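Local coordinates for glutathione peroxidase-like protein (Trypanosoma brucei, PDB 2VUP) that probably reduces hydroperoxides as a glutathione peroxidase-family enzyme that draws its electrons from tryparedoxin, at residues A[73-76]-A[77-80]; A[126-130]-A[131-135]. All blocks are in the same frame, centred on the assembly; numbering follows the deposited sequence. Where two conformers were deposited one is given.

Interaction 1 of 2, residues A[73-76]-A[77-80]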
# COMPACT_ATOMS: atom_id res chain seq x y z
N LEU A 73 2.91 -11.48 -4.11
CA LEU A 73 4.10 -10.65 -4.29
C LEU A 73 4.97 -10.58 -3.04
O LEU A 73 6.21 -10.53 -3.14
CB LEU A 73 3.71 -9.24 -4.74
CG LEU A 73 3.19 -9.10 -6.17
CD1 LEU A 73 2.50 -7.76 -6.33
CD2 LEU A 73 4.32 -9.24 -7.19
N TYR A 74 4.33 -10.56 -1.87
CA TYR A 74 5.03 -10.48 -0.59
C TYR A 74 5.83 -11.75 -0.33
O TYR A 74 7.02 -11.68 -0.03
CB TYR A 74 4.06 -10.19 0.56
CG TYR A 74 4.71 -10.08 1.92
CD1 TYR A 74 5.72 -9.15 2.17
CD2 TYR A 74 4.31 -10.91 2.97
CE1 TYR A 74 6.32 -9.05 3.43
CE2 TYR A 74 4.89 -10.82 4.23
CZ TYR A 74 5.89 -9.89 4.45
OH TYR A 74 6.47 -9.81 5.70
N ASN A 75 5.17 -12.90 -0.45
CA ASN A 75 5.81 -14.21 -0.33
C ASN A 75 6.94 -14.44 -1.34
O ASN A 75 7.97 -15.01 -1.00
CB ASN A 75 4.76 -15.32 -0.48
CG ASN A 75 3.79 -15.37 0.69
OD1 ASN A 75 4.09 -14.91 1.79
ND2 ASN A 75 2.62 -15.96 0.45
N LYS A 76 6.73 -13.99 -2.58
CA LYS A 76 7.67 -14.23 -3.66
C LYS A 76 8.93 -13.36 -3.55
O LYS A 76 9.99 -13.73 -4.06
CB LYS A 76 6.98 -14.01 -5.01
CG LYS A 76 7.73 -14.54 -6.23
CD LYS A 76 6.93 -14.26 -7.49
CE LYS A 76 7.53 -14.94 -8.70
NZ LYS A 76 6.52 -15.01 -9.80
N TYR A 77 8.82 -12.21 -2.89
CA TYR A 77 9.95 -11.28 -2.82
C TYR A 77 10.38 -10.86 -1.40
O TYR A 77 11.28 -10.05 -1.24
CB TYR A 77 9.73 -10.08 -3.75
CG TYR A 77 9.52 -10.48 -5.20
CD1 TYR A 77 10.58 -10.98 -5.97
CD2 TYR A 77 8.26 -10.38 -5.81
CE1 TYR A 77 10.40 -11.36 -7.30
CE2 TYR A 77 8.07 -10.76 -7.14
CZ TYR A 77 9.14 -11.25 -7.88
OH TYR A 77 8.96 -11.62 -9.20
N LYS A 78 9.73 -11.45 -0.39
CA LYS A 78 10.12 -11.34 1.03
C LYS A 78 11.63 -11.31 1.26
O LYS A 78 12.17 -10.40 1.89
CB LYS A 78 9.58 -12.56 1.80
CG LYS A 78 8.33 -12.34 2.62
CD LYS A 78 7.81 -13.70 3.09
CE LYS A 78 7.03 -13.60 4.39
NZ LYS A 78 7.89 -13.16 5.53
N SER A 79 12.30 -12.34 0.74
CA SER A 79 13.71 -12.59 1.01
C SER A 79 14.68 -11.59 0.39
O SER A 79 15.86 -11.57 0.73
CB SER A 79 14.06 -14.01 0.57
OG SER A 79 13.67 -14.22 -0.77
N GLN A 80 14.18 -10.75 -0.52
CA GLN A 80 15.01 -9.71 -1.14
C GLN A 80 14.83 -8.34 -0.47
O GLN A 80 15.35 -7.33 -0.96
CB GLN A 80 14.74 -9.62 -2.65
CG GLN A 80 15.05 -10.91 -3.43
CD GLN A 80 14.98 -10.72 -4.93
OE1 GLN A 80 15.60 -9.82 -5.49
NE2 GLN A 80 14.22 -11.59 -5.60
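Y77, the last residue of helix 63-77, and K78 just after it lie against side chains of the last helical turn, and each tyrosine here is matched with a lysine. K76 runs alongside the Y77 ring: its CG stands 4.0 Å from the ring centroid and 16° off the normal, a CH-pi contact over one face, offset toward the rim. With CG anti to its backbone N (chi1 -166°) and an extended chain beyond, K76 follows the ring outward until its CE is 3.6 Å from Y77 OH. Both polar ends then meet E177 of helix 173-185, NZ through a salt bridge and OH through a hydrogen bond. From the preceding turn, L73 CD2 touches Y77 CE2 at 4.0 Å. The second pair crosses at a slant: K78 places CG over the centre of the Y74 ring, 3.9 Å from its centroid; extended chi2 and chi3 carry CE to 3.5 Å from Y74 CE2, and the bend at chi4 (-65°) turns NZ to 3.6 Å from Y74 OH. Backbone bonding fades here, since Y77 N reaches L73 O (3.1 Å) and Y74 O only weakly, and K78 N makes a bent, weak bond of 2.7 Å to Y74 O. The chemistry is thus mainly methylene against aromatic face, while the shared carboxylate of E177 probably favours a charged K76 and ties the helix end to helix 173-185.

Interaction 2 of 2, residues A[126-130]-A[131-135]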
# COMPACT_ATOMS: atom_id res chain seq x y z
N GLU A 126 -9.30 16.75 3.00
CA GLU A 126 -8.65 17.60 4.00
C GLU A 126 -7.95 16.81 5.12
O GLU A 126 -7.04 17.32 5.78
CB GLU A 126 -9.66 18.59 4.61
CG GLU A 126 -10.87 17.94 5.29
CD GLU A 126 -11.72 18.94 6.06
OE1 GLU A 126 -11.15 19.70 6.87
OE2 GLU A 126 -12.95 18.95 5.86
N ASN A 127 -8.38 15.57 5.34
CA ASN A 127 -7.76 14.71 6.35
C ASN A 127 -6.94 13.56 5.76
O ASN A 127 -6.59 12.61 6.46
CB ASN A 127 -8.82 14.20 7.34
CG ASN A 127 -9.24 15.27 8.36
OD1 ASN A 127 -8.42 16.08 8.81
ND2 ASN A 127 -10.51 15.26 8.72
N ALA A 128 -6.64 13.64 4.46
CA ALA A 128 -5.75 12.69 3.80
C ALA A 128 -4.38 12.67 4.47
O ALA A 128 -3.79 13.72 4.74
CB ALA A 128 -5.58 13.04 2.33
N HIS A 129 -3.89 11.46 4.74
CA HIS A 129 -2.58 11.29 5.35
C HIS A 129 -1.52 12.01 4.51
O HIS A 129 -1.57 11.95 3.27
CB HIS A 129 -2.25 9.80 5.50
CG HIS A 129 -1.17 9.50 6.48
ND1 HIS A 129 0.15 9.83 6.26
CD2 HIS A 129 -1.21 8.90 7.70
CE1 HIS A 129 0.88 9.46 7.30
NE2 HIS A 129 0.08 8.88 8.18
N PRO A 130 -0.59 12.74 5.16
CA PRO A 130 0.51 13.42 4.46
C PRO A 130 1.29 12.49 3.51
O PRO A 130 1.64 12.91 2.41
CB PRO A 130 1.40 13.90 5.59
CG PRO A 130 0.47 14.11 6.73
CD PRO A 130 -0.56 13.02 6.62
N LEU A 131 1.54 11.26 3.94
CA LEU A 131 2.22 10.27 3.09
C LEU A 131 1.47 10.00 1.78
O LEU A 131 2.08 9.88 0.72
CB LEU A 131 2.45 8.96 3.85
CG LEU A 131 2.94 7.77 3.00
CD1 LEU A 131 4.41 7.94 2.58
CD2 LEU A 131 2.72 6.47 3.72
N TYR A 132 0.14 9.91 1.85
CA TYR A 132 -0.64 9.73 0.63
C TYR A 132 -0.63 10.96 -0.28
O TYR A 132 -0.52 10.82 -1.50
CB TYR A 132 -2.07 9.24 0.93
CG TYR A 132 -2.14 7.73 0.79
CD1 TYR A 132 -2.51 7.13 -0.41
CD2 TYR A 132 -1.80 6.90 1.86
CE1 TYR A 132 -2.54 5.75 -0.55
CE2 TYR A 132 -1.83 5.51 1.73
CZ TYR A 132 -2.20 4.94 0.52
OH TYR A 132 -2.24 3.57 0.40
N GLU A 133 -0.69 12.15 0.30
CA GLU A 133 -0.60 13.36 -0.50
C GLU A 133 0.72 13.42 -1.28
O GLU A 133 0.74 13.83 -2.45
CB GLU A 133 -0.83 14.61 0.34
CG GLU A 133 -2.25 14.73 0.90
CD GLU A 133 -3.33 14.66 -0.18
OE1 GLU A 133 -3.88 15.72 -0.54
OE2 GLU A 133 -3.64 13.55 -0.67
N TYR A 134 1.80 12.98 -0.65
CA TYR A 134 3.11 12.88 -1.30
C TYR A 134 3.16 11.84 -2.43
O TYR A 134 3.65 12.12 -3.53
CB TYR A 134 4.20 12.63 -0.25
CG TYR A 134 5.52 12.18 -0.85
CD1 TYR A 134 6.39 13.09 -1.47
CD2 TYR A 134 5.88 10.84 -0.82
CE1 TYR A 134 7.58 12.66 -2.04
CE2 TYR A 134 7.06 10.41 -1.38
CZ TYR A 134 7.91 11.31 -1.99
OH TYR A 134 9.08 10.84 -2.53
N MET A 135 2.66 10.63 -2.17
CA MET A 135 2.67 9.55 -3.16
C MET A 135 1.81 9.89 -4.38
O MET A 135 2.23 9.64 -5.52
CB MET A 135 2.20 8.23 -2.56
CG MET A 135 3.14 7.64 -1.52
SD MET A 135 2.74 5.94 -1.06
CE MET A 135 1.04 6.12 -0.52
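H129 reaches forward with its imidazole to the first turn of helix 130-138, where ND1 accepts a hydrogen bond from L131 N. The bond measures 3.1 Å between L131 N and H129 ND1, with an N-H...N angle of 153°, and the donor lies essentially in the ring plane. A first torsion of -161° sets CG opposite the backbone N, placing the ring beside the first turn; chi2 of -70° then presents its ND1 edge to the amide. The same nitrogen lies 3.4 Å from L131 CB, while the rest of the leucine side chain runs off from the ring. The backbone of H129 contributes as well: E133 N bonds to H129 O at 3.1 Å. One residue on, Y134 N bonds to P130 O at 3.1 Å. E133, bent at chi2, lays its carboxylate against A128, with OE2 3.6 Å from A128 CB, while the same oxygen forms a salt bridge to K136. On the side facing the sheet, Y132 and M135 pack on strands 51-56 and 154-157. This is an N-cap by a histidine side chain, followed by proline at the first helical position, where the missing amide hydrogen costs no helical bond.

In the fold
Interaction 1 precedes interaction 2 along the chain, and both belong to one thioredoxin-like fold of the glutathione peroxidase family. Their centres are 27 Å apart, on opposite sides of the chain's centre, and their nearest atoms are about 14 Å apart, so they do not touch. Each marks a helix end: residues 73-80 close helix 63-77 and lead toward strand 83-88, whereas residues 126-135 open helix 130-138. The mixed four-stranded sheet relates them, for Y74 reaches one of its edge strands, 83-88, while helix 130-138 packs on the central strands. Both contacts thus terminate helices that pack on the same sheet, away from the predicted active-site residue C60.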